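Local coordinates for protein LIP (Serratia marcescens, PDB 4A1R) that is a membrane-bound lipoprotein component of the type VI secretion system, of the TssJ family, and is thought to tether the machinery to the membrane, at residues I31-F44 and Q84-Y98. Numbering follows the deposited sequence.
Sequences IKIRVLLLRSDAEF and QSALDARYIGVIAEY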
ATOM      1  N   ILE A  31      -7.171 -12.268   0.278  1.00 25.83           N
ATOM      2  CA  ILE A  31      -5.937 -11.918  -0.383  1.00 18.38           C
ATOM      3  C   ILE A  31      -5.006 -11.206   0.604  1.00 15.89           C
ATOM      4  O   ILE A  31      -5.452 -10.413   1.439  1.00 20.83           O
ATOM      5  CB  ILE A  31      -6.245 -11.080  -1.664  1.00 17.72           C
ATOM      6  CG1 ILE A  31      -4.971 -10.756  -2.432  1.00 18.10           C
ATOM      7  CG2 ILE A  31      -7.063  -9.832  -1.289  1.00 18.23           C
ATOM      8  CD1 ILE A  31      -5.189 -10.251  -3.860  1.00 18.99           C
ATOM      9  N   LYS A  32      -3.712 -11.532   0.512  1.00 18.81           N
ATOM     10  CA  LYS A  32      -2.690 -10.951   1.385  1.00 18.98           C
ATOM     11  C   LYS A  32      -2.300  -9.591   0.832  1.00 25.24           C
ATOM     12  O   LYS A  32      -1.925  -9.488  -0.354  1.00 21.72           O
ATOM     13  CB  LYS A  32      -1.434 -11.845   1.503  1.00 18.14           C
ATOM     14  CG  LYS A  32      -0.343 -11.230   2.415  1.00 25.73           C
ATOM     15  CD  LYS A  32       0.915 -12.108   2.527  1.00 24.51           C
ATOM     16  CE  LYS A  32       0.779 -13.109   3.677  1.00 31.18           C
ATOM     17  NZ  LYS A  32       2.161 -13.420   4.165  1.00 38.87           N
ATOM     18  N   ILE A  33      -2.362  -8.578   1.705  1.00 21.26           N
ATOM     19  CA  ILE A  33      -1.969  -7.220   1.354  1.00 19.12           C
ATOM     20  C   ILE A  33      -0.747  -6.858   2.144  1.00 20.21           C
ATOM     21  O   ILE A  33      -0.734  -7.035   3.371  1.00 22.68           O
ATOM     22  CB  ILE A  33      -3.084  -6.203   1.670  1.00 22.99           C
ATOM     23  CG1 ILE A  33      -4.433  -6.607   1.035  1.00 22.76           C
ATOM     24  CG2 ILE A  33      -2.656  -4.786   1.265  1.00 23.24           C
ATOM     25  CD1 ILE A  33      -4.487  -6.481  -0.480  1.00 21.78           C
ATOM     26  N   ARG A  34       0.293  -6.382   1.466  1.00 19.13           N
ATOM     27  CA  ARG A  34       1.439  -5.833   2.195  1.00 19.78           C
ATOM     28  C   ARG A  34       1.552  -4.329   2.003  1.00 22.28           C
ATOM     29  O   ARG A  34       1.237  -3.808   0.944  1.00 20.56           O
ATOM     30  CB  ARG A  34       2.712  -6.560   1.781  1.00 19.78           C
ATOM     31  CG  ARG A  34       2.636  -8.076   2.017  1.00 24.77           C
ATOM     32  CD  ARG A  34       3.904  -8.746   1.535  1.00 23.77           C
ATOM     33  NE  ARG A  34       5.074  -8.248   2.248  1.00 30.85           N
ATOM     34  CZ  ARG A  34       6.338  -8.477   1.898  1.00 37.78           C
ATOM     35  NH1 ARG A  34       6.632  -9.183   0.810  1.00 38.38           N
ATOM     36  NH2 ARG A  34       7.323  -7.976   2.637  1.00 39.45           N
ATOM     37  N   VAL A  35       2.000  -3.628   3.035  1.00 20.26           N
ATOM     38  CA  VAL A  35       2.108  -2.179   2.960  1.00 20.52           C
ATOM     39  C   VAL A  35       3.516  -1.886   3.389  1.00 24.48           C
ATOM     40  O   VAL A  35       3.932  -2.319   4.469  1.00 23.76           O
ATOM     41  CB  VAL A  35       1.066  -1.447   3.853  1.00 18.64           C
ATOM     42  CG1 VAL A  35       1.367   0.055   3.904  1.00 24.30           C
ATOM     43  CG2 VAL A  35      -0.346  -1.662   3.343  1.00 22.46           C
ATOM     44  N   LEU A  36       4.266  -1.197   2.524  1.00 19.49           N
ATOM     45  CA  LEU A  36       5.658  -0.956   2.785  1.00 22.02           C
ATOM     46  C   LEU A  36       5.937   0.551   2.859  1.00 30.10           C
ATOM     47  O   LEU A  36       5.514   1.316   1.997  1.00 25.39           O
ATOM     48  CB  LEU A  36       6.537  -1.616   1.699  1.00 19.45           C
ATOM     49  CG  LEU A  36       6.582  -3.159   1.589  1.00 25.99           C
ATOM     50  CD1 LEU A  36       5.261  -3.754   1.156  1.00 33.11           C
ATOM     51  CD2 LEU A  36       7.619  -3.548   0.548  1.00 25.53           C
ATOM     52  N   LEU A  37       6.667   0.972   3.889  1.00 26.54           N
ATOM     53  CA  LEU A  37       7.119   2.339   3.938  1.00 25.05           C
ATOM     54  C   LEU A  37       8.478   2.448   3.244  1.00 25.94           C
ATOM     55  O   LEU A  37       9.433   1.715   3.574  1.00 28.93           O
ATOM     56  CB  LEU A  37       7.189   2.802   5.402  1.00 29.30           C
ATOM     57  CG  LEU A  37       7.433   4.286   5.607  1.00 31.18           C
ATOM     58  CD1 LEU A  37       6.152   5.062   5.307  1.00 30.99           C
ATOM     59  CD2 LEU A  37       7.876   4.508   7.047  1.00 37.52           C
ATOM     60  N   LEU A  38       8.557   3.351   2.269  1.00 24.24           N
ATOM     61  CA  LEU A  38       9.686   3.411   1.370  1.00 27.75           C
ATOM     62  C   LEU A  38      10.347   4.786   1.306  1.00 31.53           C
ATOM     63  O   LEU A  38       9.661   5.820   1.245  1.00 31.40           O
ATOM     64  CB  LEU A  38       9.259   3.016  -0.068  1.00 28.23           C
ATOM     65  CG  LEU A  38       8.581   1.647  -0.266  1.00 28.30           C
ATOM     66  CD1 LEU A  38       7.959   1.594  -1.669  1.00 31.82           C
ATOM     67  CD2 LEU A  38       9.517   0.460  -0.047  1.00 26.72           C
ATOM     68  N   ARG A  39      11.680   4.752   1.294  1.00 36.70           N
ATOM     69  CA  ARG A  39      12.535   5.911   1.033  1.00 42.48           C
ATOM     70  C   ARG A  39      12.400   6.350  -0.402  1.00 46.95           C
ATOM     71  O   ARG A  39      12.559   7.532  -0.715  1.00 36.55           O
ATOM     72  CB  ARG A  39      13.997   5.551   1.246  1.00 45.54           C
ATOM     73  CG  ARG A  39      14.478   5.661   2.672  1.00 52.39           C
ATOM     74  CD  ARG A  39      15.972   5.936   2.702  1.00 58.18           C
ATOM     75  NE  ARG A  39      16.646   5.058   3.649  1.00 79.09           N
ATOM     76  CZ  ARG A  39      16.784   5.307   4.950  1.00 86.30           C
ATOM     77  NH1 ARG A  39      16.306   6.424   5.478  1.00 72.43           N
ATOM     78  NH2 ARG A  39      17.402   4.428   5.724  1.00 89.36           N
ATOM     79  N   SER A  40      12.163   5.375  -1.277  1.00 39.74           N
ATOM     80  CA  SER A  40      12.029   5.600  -2.710  1.00 40.42           C
ATOM     81  C   SER A  40      11.313   4.382  -3.296  1.00 45.55           C
ATOM     82  O   SER A  40      11.319   3.318  -2.681  1.00 37.36           O
ATOM     83  CB  SER A  40      13.399   5.756  -3.341  1.00 39.59           C
ATOM     84  OG  SER A  40      14.304   4.820  -2.781  1.00 47.34           O
ATOM     85  N   ASP A  41      10.686   4.531  -4.458  1.00 46.96           N
ATOM     86  CA  ASP A  41       9.932   3.415  -5.049  1.00 42.01           C
ATOM     87  C   ASP A  41      10.581   2.757  -6.271  1.00 37.61           C
ATOM     88  O   ASP A  41       9.958   1.902  -6.905  1.00 43.54           O
ATOM     89  CB  ASP A  41       8.469   3.820  -5.338  1.00 39.46           C
ATOM     90  CG  ASP A  41       8.309   4.725  -6.568  1.00 34.71           C
ATOM     91  OD1 ASP A  41       9.308   5.201  -7.135  1.00 35.96           O
ATOM     92  OD2 ASP A  41       7.150   4.973  -6.962  1.00 38.01           O
ATOM     93  N   ALA A  42      11.809   3.159  -6.610  1.00 38.02           N
ATOM     94  CA  ALA A  42      12.448   2.682  -7.848  1.00 36.27           C
ATOM     95  C   ALA A  42      12.655   1.179  -7.819  1.00 35.17           C
ATOM     96  O   ALA A  42      12.198   0.481  -8.715  1.00 35.18           O
ATOM     97  CB  ALA A  42      13.772   3.391  -8.093  1.00 36.75           C
ATOM     98  N   GLU A  43      13.309   0.693  -6.765  1.00 33.54           N
ATOM     99  CA  GLU A  43      13.601  -0.724  -6.634  1.00 36.55           C
ATOM    100  C   GLU A  43      12.327  -1.523  -6.442  1.00 34.02           C
ATOM    101  O   GLU A  43      12.222  -2.640  -6.959  1.00 32.74           O
ATOM    102  CB  GLU A  43      14.583  -0.974  -5.497  1.00 42.29           C
ATOM    103  CG  GLU A  43      16.042  -0.805  -5.894  1.00 50.91           C
ATOM    104  CD  GLU A  43      16.914  -0.445  -4.709  1.00 57.49           C
ATOM    105  OE1 GLU A  43      16.627   0.588  -4.059  1.00 62.76           O
ATOM    106  OE2 GLU A  43      17.877  -1.192  -4.424  1.00 55.18           O
ATOM    107  N   PHE A  44      11.367  -0.934  -5.717  1.00 35.10           N
ATOM    108  CA  PHE A  44      10.042  -1.546  -5.456  1.00 27.74           C
ATOM    109  C   PHE A  44       9.236  -1.789  -6.730  1.00 28.82           C
ATOM    110  O   PHE A  44       8.616  -2.839  -6.900  1.00 25.96           O
ATOM    111  CB  PHE A  44       9.250  -0.656  -4.483  1.00 26.78           C
ATOM    112  CG  PHE A  44       7.835  -1.120  -4.220  1.00 26.07           C
ATOM    113  CD1 PHE A  44       7.584  -2.192  -3.359  1.00 24.20           C
ATOM    114  CD2 PHE A  44       6.749  -0.459  -4.796  1.00 27.04           C
ATOM    115  CE1 PHE A  44       6.288  -2.601  -3.098  1.00 23.43           C
ATOM    116  CE2 PHE A  44       5.454  -0.877  -4.541  1.00 27.93           C
ATOM    117  CZ  PHE A  44       5.222  -1.945  -3.690  1.00 25.62           C
ATOM    118  N   GLN A  84       3.084   4.781  11.617  1.00 28.78           N
ATOM    119  CA  GLN A  84       3.833   6.031  11.704  1.00 33.05           C
ATOM    120  C   GLN A  84       4.663   6.148  10.477  1.00 36.71           C
ATOM    121  O   GLN A  84       5.226   5.158   9.977  1.00 32.87           O
ATOM    122  CB  GLN A  84       4.756   6.044  12.933  1.00 35.65           C
ATOM    123  CG  GLN A  84       4.005   6.154  14.239  1.00 36.14           C
ATOM    124  CD  GLN A  84       4.935   6.319  15.423  1.00 44.92           C
ATOM    125  OE1 GLN A  84       4.619   7.037  16.363  1.00 46.05           O
ATOM    126  NE2 GLN A  84       6.081   5.663  15.382  1.00 32.33           N
ATOM    127  N   SER A  85       4.725   7.370   9.967  1.00 35.33           N
ATOM    128  CA  SER A  85       5.567   7.646   8.828  1.00 32.35           C
ATOM    129  C   SER A  85       6.973   7.876   9.363  1.00 33.70           C
ATOM    130  O   SER A  85       7.257   7.581  10.510  1.00 38.56           O
ATOM    131  CB  SER A  85       5.021   8.825   8.018  1.00 37.01           C
ATOM    132  OG  SER A  85       5.792   9.014   6.843  1.00 39.67           O
ATOM    133  N   ALA A  86       7.874   8.355   8.530  1.00 44.21           N
ATOM    134  CA  ALA A  86       9.211   8.673   9.002  1.00 39.70           C
ATOM    135  C   ALA A  86       9.661   9.873   8.213  1.00 50.05           C
ATOM    136  O   ALA A  86       9.059  10.192   7.179  1.00 36.89           O
ATOM    137  CB  ALA A  86      10.154   7.504   8.809  1.00 38.48           C
ATOM    138  N   LEU A  87      10.698  10.552   8.698  1.00 47.82           N
ATOM    139  CA  LEU A  87      11.098  11.814   8.100  1.00 49.28           C
ATOM    140  C   LEU A  87      11.401  11.624   6.624  1.00 43.55           C
ATOM    141  O   LEU A  87      10.924  12.386   5.780  1.00 47.96           O
ATOM    142  CB  LEU A  87      12.307  12.412   8.827  1.00 47.90           C
ATOM    143  CG  LEU A  87      12.443  13.944   8.791  1.00 64.45           C
ATOM    144  CD1 LEU A  87      12.663  14.512   7.391  1.00 59.53           C
ATOM    145  CD2 LEU A  87      11.259  14.636   9.460  1.00 63.37           C
ATOM    146  N   ASP A  88      12.180  10.589   6.324  1.00 47.10           N
ATOM    147  CA  ASP A  88      12.629  10.330   4.958  1.00 53.48           C
ATOM    148  C   ASP A  88      11.743   9.366   4.177  1.00 49.28           C
ATOM    149  O   ASP A  88      12.144   8.853   3.136  1.00 48.28           O
ATOM    150  CB  ASP A  88      14.084   9.864   4.924  1.00 58.32           C
ATOM    151  CG  ASP A  88      14.444   8.968   6.078  1.00 63.66           C
ATOM    152  OD1 ASP A  88      13.533   8.428   6.748  1.00 70.16           O
ATOM    153  OD2 ASP A  88      15.660   8.819   6.316  1.00 64.56           O
ATOM    154  N   ALA A  89      10.525   9.152   4.655  1.00 44.64           N
ATOM    155  CA  ALA A  89       9.577   8.354   3.908  1.00 38.02           C
ATOM    156  C   ALA A  89       9.054   9.169   2.730  1.00 34.73           C
ATOM    157  O   ALA A  89       8.592  10.279   2.918  1.00 37.19           O
ATOM    158  CB  ALA A  89       8.450   7.927   4.807  1.00 26.89           C
ATOM    159  N   ARG A  90       9.125   8.619   1.520  1.00 32.18           N
ATOM    160  CA  ARG A  90       8.615   9.316   0.321  1.00 32.18           C
ATOM    161  C   ARG A  90       7.480   8.578  -0.413  1.00 28.53           C
ATOM    162  O   ARG A  90       6.738   9.165  -1.221  1.00 32.21           O
ATOM    163  CB  ARG A  90       9.768   9.632  -0.640  1.00 32.82           C
ATOM    164  CG  ARG A  90      10.815  10.585  -0.073  1.00 41.26           C
ATOM    165  CD  ARG A  90      10.200  11.928   0.306  1.00 53.67           C
ATOM    166  NE  ARG A  90      11.192  12.867   0.842  1.00 68.85           N
ATOM    167  CZ  ARG A  90      11.546  12.966   2.126  1.00 73.73           C
ATOM    168  NH1 ARG A  90      10.999  12.189   3.051  1.00 55.62           N
ATOM    169  NH2 ARG A  90      12.463  13.850   2.494  1.00 76.92           N
ATOM    170  N   TYR A  91       7.347   7.288  -0.154  1.00 29.53           N
ATOM    171  CA  TYR A  91       6.299   6.493  -0.832  1.00 28.54           C
ATOM    172  C   TYR A  91       5.729   5.428   0.106  1.00 21.19           C
ATOM    173  O   TYR A  91       6.445   4.932   0.956  1.00 24.96           O
ATOM    174  CB  TYR A  91       6.887   5.789  -2.061  1.00 30.18           C
ATOM    175  CG  TYR A  91       7.328   6.716  -3.198  1.00 36.92           C
ATOM    176  CD1 TYR A  91       6.412   7.164  -4.150  1.00 37.69           C
ATOM    177  CD2 TYR A  91       8.660   7.117  -3.325  1.00 41.15           C
ATOM    178  CE1 TYR A  91       6.805   8.011  -5.178  1.00 46.91           C
ATOM    179  CE2 TYR A  91       9.066   7.954  -4.355  1.00 41.56           C
ATOM    180  CZ  TYR A  91       8.133   8.398  -5.271  1.00 42.07           C
ATOM    181  OH  TYR A  91       8.515   9.225  -6.304  1.00 61.68           O
ATOM    182  N   ILE A  92       4.442   5.121  -0.056  1.00 23.09           N
ATOM    183  CA  ILE A  92       3.821   3.886   0.496  1.00 25.20           C
ATOM    184  C   ILE A  92       3.630   2.884  -0.666  1.00 21.80           C
ATOM    185  O   ILE A  92       2.899   3.166  -1.628  1.00 26.37           O
ATOM    186  CB  ILE A  92       2.449   4.175   1.175  1.00 26.41           C
ATOM    187  CG1 ILE A  92       2.575   5.213   2.286  1.00 26.57           C
ATOM    188  CG2 ILE A  92       1.768   2.903   1.693  1.00 31.19           C
ATOM    189  CD1 ILE A  92       3.624   4.924   3.336  1.00 30.23           C
ATOM    190  N   GLY A  93       4.298   1.732  -0.592  1.00 22.66           N
ATOM    191  CA  GLY A  93       4.110   0.665  -1.600  1.00 19.36           C
ATOM    192  C   GLY A  93       3.035  -0.304  -1.117  1.00 22.74           C
ATOM    193  O   GLY A  93       2.967  -0.626   0.073  1.00 22.08           O
ATOM    194  N   VAL A  94       2.177  -0.773  -2.015  1.00 18.01           N
ATOM    195  CA  VAL A  94       1.129  -1.715  -1.609  1.00 19.32           C
ATOM    196  C   VAL A  94       1.245  -2.886  -2.580  1.00 25.65           C
ATOM    197  O   VAL A  94       1.385  -2.670  -3.803  1.00 20.51           O
ATOM    198  CB  VAL A  94      -0.301  -1.113  -1.638  1.00 22.34           C
ATOM    199  CG1 VAL A  94      -1.316  -2.085  -1.035  1.00 24.89           C
ATOM    200  CG2 VAL A  94      -0.363   0.220  -0.901  1.00 24.65           C
ATOM    201  N   ILE A  95       1.244  -4.103  -2.029  1.00 20.00           N
ATOM    202  CA  ILE A  95       1.339  -5.363  -2.793  1.00 19.74           C
ATOM    203  C   ILE A  95       0.091  -6.191  -2.458  1.00 18.41           C
ATOM    204  O   ILE A  95      -0.305  -6.290  -1.292  1.00 21.26           O
ATOM    205  CB  ILE A  95       2.610  -6.190  -2.387  1.00 22.09           C
ATOM    206  CG1 ILE A  95       3.891  -5.417  -2.687  1.00 21.56           C
ATOM    207  CG2 ILE A  95       2.654  -7.564  -3.100  1.00 21.45           C
ATOM    208  CD1 ILE A  95       5.164  -6.037  -2.149  1.00 22.49           C
ATOM    209  N   ALA A  96      -0.544  -6.786  -3.463  1.00 15.57           N
ATOM    210  CA  ALA A  96      -1.713  -7.662  -3.228  1.00 14.60           C
ATOM    211  C   ALA A  96      -1.307  -9.009  -3.835  1.00 18.49           C
ATOM    212  O   ALA A  96      -1.027  -9.066  -5.025  1.00 16.89           O
ATOM    213  CB  ALA A  96      -2.925  -7.149  -3.976  1.00 21.16           C
ATOM    214  N   GLU A  97      -1.258 -10.064  -3.032  1.00 17.85           N
ATOM    215  CA  GLU A  97      -0.719 -11.363  -3.529  1.00 19.75           C
ATOM    216  C   GLU A  97      -1.848 -12.192  -4.188  1.00 23.20           C
ATOM    217  O   GLU A  97      -2.328 -13.202  -3.637  1.00 20.72           O
ATOM    218  CB  GLU A  97      -0.024 -12.127  -2.393  1.00 20.71           C
ATOM    219  CG  GLU A  97       1.105 -11.314  -1.726  1.00 18.54           C
ATOM    220  CD  GLU A  97       2.047 -12.125  -0.821  1.00 24.24           C
ATOM    221  OE1 GLU A  97       1.777 -13.309  -0.574  1.00 26.63           O
ATOM    222  OE2 GLU A  97       3.068 -11.547  -0.363  1.00 25.22           O
ATOM    223  N   TYR A  98      -2.324 -11.718  -5.340  1.00 19.13           N
ATOM    224  CA  TYR A  98      -3.319 -12.459  -6.120  1.00 21.45           C
ATOM    225  C   TYR A  98      -2.789 -13.865  -6.456  1.00 22.53           C
ATOM    226  O   TYR A  98      -1.612 -14.013  -6.790  1.00 22.69           O
ATOM    227  CB  TYR A  98      -3.592 -11.750  -7.454  1.00 19.39           C
ATOM    228  CG  TYR A  98      -4.383 -10.455  -7.315  1.00 19.90           C
ATOM    229  CD1 TYR A  98      -5.781 -10.466  -7.316  1.00 18.64           C
ATOM    230  CD2 TYR A  98      -3.726  -9.238  -7.172  1.00 21.03           C
ATOM    231  CE1 TYR A  98      -6.500  -9.292  -7.208  1.00 20.05           C
ATOM    232  CE2 TYR A  98      -4.441  -8.059  -7.040  1.00 23.45           C
ATOM    233  CZ  TYR A  98      -5.829  -8.092  -7.047  1.00 21.93           C
ATOM    234  OH  TYR A  98      -6.550  -6.911  -6.918  1.00 28.35           O
TER
HETATM  235  O   HOH W   1      -2.892 -13.909  -1.248  1.00 24.64           O
HETATM  236  O   HOH W   2       4.308 -12.632   1.583  1.00 33.00           O
HETATM  237  O   HOH W   3       4.851  -9.776  -1.287  1.00 24.49           O
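Leu38 O, facing Arg90 and Tyr91 together, shows how an antiparallel pairing absorbs an extra residue: it accepts from Arg90 N at 2.9 Å and from Tyr91 N at 3.1 Å, a classic beta bulge, and Leu38 N in return donates to Tyr91 O. Beyond it, strands 31-38 and 91-96 pair regularly, with reciprocal backbone bonds in Arg34-Ile95 and Leu36-Gly93. Glu97 N closes the far end on Lys32 O, while a water bridges Lys32 N and Glu97 O. The Glu97 carboxylate lies alongside the Lys32 chain without touching its ammonium. Its OE2 instead takes a hydrogen from each of two waters, one accepting from Arg34 NH1, the other weakly from Lys32 NZ; Glu97 OE1 is hydrogen-bonded to Gln53 NE2, Arg34 NH1 to Leu52 O, and Lys32 NZ to Gln69 OE1. Past the bulge, Arg39 NH1 meets Asp88 OD2 in a 2.6 Å salt bridge, guanidinium and carboxylate planes 77° apart. With CG between backbone N and carbonyl carbon (chi1 75°), Asp41 lays its carboxylate over one face of the Tyr91 ring, CB making a CH-pi contact and OD2 hydrogen-bonded to Ser109 OG. Strands 64-72 and 107-111 flank this pair in one beta-sandwich sheet; Ile92 and Val94 pack on strand 9-16, Leu36 and Ile95 on helix 49-60.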